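Local coordinates for iota-carbonic anhydrase (PDB 7C5W), which catalyses the hydration of carbon dioxide to bicarbonate without a metal cofactor and assembles as a homotetramer, a dimer of dimers, at the interface of chains A and B. Coordinates in Å, arbitrary orientation; residue numbers count along the deposited sequence, not the author numbering. Chains: chain A/B, iota-carbonic anhydrase.

The interface of chains A and B. Residues chain A 71, 73, 75, 158, 168; chain B 127, 129.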
ATOM      1  N   PHE A  71       0.917   4.292 -16.865  1.00 60.23           N
ATOM      2  CA  PHE A  71       0.090   4.681 -15.689  1.00 59.91           C
ATOM      3  C   PHE A  71      -0.186   6.185 -15.688  1.00 57.69           C
ATOM      4  O   PHE A  71      -1.048   6.620 -14.910  1.00 63.06           O
ATOM      5  CB  PHE A  71       0.777   4.319 -14.372  1.00 56.11           C
ATOM      6  CG  PHE A  71       1.148   2.867 -14.240  1.00 60.57           C
ATOM      7  CD1 PHE A  71       0.217   1.872 -14.471  1.00 65.63           C
ATOM      8  CD2 PHE A  71       2.423   2.498 -13.865  1.00 59.29           C
ATOM      9  CE1 PHE A  71       0.562   0.539 -14.354  1.00 69.21           C
ATOM     10  CE2 PHE A  71       2.764   1.165 -13.748  1.00 61.43           C
ATOM     11  CZ  PHE A  71       1.836   0.188 -13.993  1.00 65.11           C
ATOM     12  N   PRO A  73       2.335  10.100 -15.917  1.00 50.86           N
ATOM     13  CA  PRO A  73       3.706  10.600 -15.881  1.00 47.90           C
ATOM     14  C   PRO A  73       4.598   9.695 -15.027  1.00 58.60           C
ATOM     15  O   PRO A  73       4.120   9.178 -14.020  1.00 52.63           O
ATOM     16  CB  PRO A  73       3.566  11.981 -15.236  1.00 55.37           C
ATOM     17  CG  PRO A  73       2.273  11.868 -14.443  1.00 58.63           C
ATOM     18  CD  PRO A  73       1.370  11.054 -15.347  1.00 52.71           C
ATOM     19  N   LEU A  75       8.198   9.958 -12.856  1.00 54.96           N
ATOM     20  CA  LEU A  75       9.047  10.975 -12.186  1.00 53.28           C
ATOM     21  C   LEU A  75      10.514  10.673 -12.523  1.00 55.93           C
ATOM     22  O   LEU A  75      11.231  10.057 -11.694  1.00 53.13           O
ATOM     23  CB  LEU A  75       8.764  10.953 -10.685  1.00 53.44           C
ATOM     24  CG  LEU A  75       7.436  11.572 -10.244  1.00 52.54           C
ATOM     25  CD1 LEU A  75       6.248  10.931 -10.948  1.00 45.01           C
ATOM     26  CD2 LEU A  75       7.285  11.457  -8.733  1.00 53.73           C
ATOM     27  N   LEU A 158       7.042  -0.015  -9.042  1.00 50.55           N
ATOM     28  CA  LEU A 158       5.647  -0.459  -8.788  1.00 56.72           C
ATOM     29  C   LEU A 158       5.432  -1.833  -9.443  1.00 56.84           C
ATOM     30  O   LEU A 158       5.827  -2.015 -10.610  1.00 58.44           O
ATOM     31  CB  LEU A 158       4.691   0.596  -9.347  1.00 58.50           C
ATOM     32  CG  LEU A 158       3.205   0.266  -9.256  1.00 61.31           C
ATOM     33  CD1 LEU A 158       2.760   0.191  -7.813  1.00 63.30           C
ATOM     34  CD2 LEU A 158       2.378   1.308  -9.991  1.00 65.27           C
ATOM     35  N   ILE A 168       8.492   4.045 -11.813  1.00 51.81           N
ATOM     36  CA  ILE A 168       7.576   5.219 -11.753  1.00 51.67           C
ATOM     37  C   ILE A 168       8.354   6.428 -11.228  1.00 49.26           C
ATOM     38  O   ILE A 168       7.837   7.560 -11.346  1.00 53.39           O
ATOM     39  CB  ILE A 168       6.354   4.892 -10.875  1.00 53.92           C
ATOM     40  CG1 ILE A 168       6.766   4.514  -9.447  1.00 52.62           C
ATOM     41  CG2 ILE A 168       5.521   3.806 -11.539  1.00 50.81           C
ATOM     42  CD1 ILE A 168       5.619   4.479  -8.452  1.00 53.36           C
TER
ATOM     43  N   PHE B 127       2.984  11.278  -7.632  1.00 56.50           N
ATOM     44  CA  PHE B 127       2.477   9.892  -7.754  1.00 53.70           C
ATOM     45  C   PHE B 127       2.082   9.395  -6.364  1.00 50.68           C
ATOM     46  O   PHE B 127       2.959   9.200  -5.501  1.00 53.00           O
ATOM     47  CB  PHE B 127       3.537   9.013  -8.410  1.00 52.43           C
ATOM     48  CG  PHE B 127       3.017   7.725  -8.989  1.00 55.96           C
ATOM     49  CD1 PHE B 127       2.370   6.798  -8.192  1.00 60.14           C
ATOM     50  CD2 PHE B 127       3.204   7.432 -10.325  1.00 54.68           C
ATOM     51  CE1 PHE B 127       1.912   5.604  -8.722  1.00 58.82           C
ATOM     52  CE2 PHE B 127       2.744   6.243 -10.853  1.00 56.92           C
ATOM     53  CZ  PHE B 127       2.088   5.337 -10.056  1.00 60.56           C
ATOM     54  N   THR B 129       0.746   6.342  -4.399  1.00 54.74           N
ATOM     55  CA  THR B 129       0.671   4.857  -4.464  1.00 61.91           C
ATOM     56  C   THR B 129      -0.090   4.300  -3.254  1.00 67.31           C
ATOM     57  O   THR B 129       0.230   3.174  -2.833  1.00 79.56           O
ATOM     58  CB  THR B 129       2.067   4.239  -4.430  1.00 58.77           C
ATOM     59  OG1 THR B 129       2.527   4.418  -3.091  1.00 68.89           O
ATOM     60  CG2 THR B 129       3.032   4.859  -5.414  1.00 62.83           C
TER
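B:Phe127 pushes its ring into an apolar socket of chain A and lies with one face against A:Ile168, the two side chains meeting at about a right angle. The terminal methyl CD1 of A:Ile168 stands over the middle of that face, 3.8 Å from the ring centroid, a CH-pi contact. The branch methyl CG2, 3.8 Å from CE2 of B:Phe127, and the branching carbon CB, 3.9 Å from the same CE2, pass just beyond the rim, so A:Ile168 spans the ring from its middle to this edge. Its CG1 sits between the backbone N and the carbonyl carbon (chi1 59°), and the chain then runs extended to bring CD1 to the ring centre. On the chain B side, CG of B:Phe127 is anti to the backbone N (chi1 -161°), which sends the ring away from its own strand and into chain A. Methyl CD2 of A:Leu158 comes to 4.0 Å from the ring tip CZ of B:Phe127, whereas CD1 of A:Leu75 faces its CB at 4.2 Å, near the root of the side chain. The carbonyl O of A:Pro73 lies 4.2 Å from CD2 of B:Phe127, and CB of A:Phe71 is a little farther off, 4.5 Å from CE2. Methyl CG2 of B:Thr129 also touches A:Ile168, 4.0 Å from its CD1. No polar bond crosses this patch, so its grip rests on shape and apolar packing. An alanine in place of B:Phe127 would probably leave A:Ile168 without the ring face it packs on and open a gap between the chains. The patch is part of a two-fold symmetric subunit interface of the homotetramer, has a twin with the chains exchanged, and probably helps hold the two subunits together. B:Phe127 belongs to strand 125-128, with B:Thr129 just beyond its end; A:Ile168 links strands 165-167 and 169-173, A:Leu158 lies near the end of strand 148-159, and A:Leu75 begins strand 75-77.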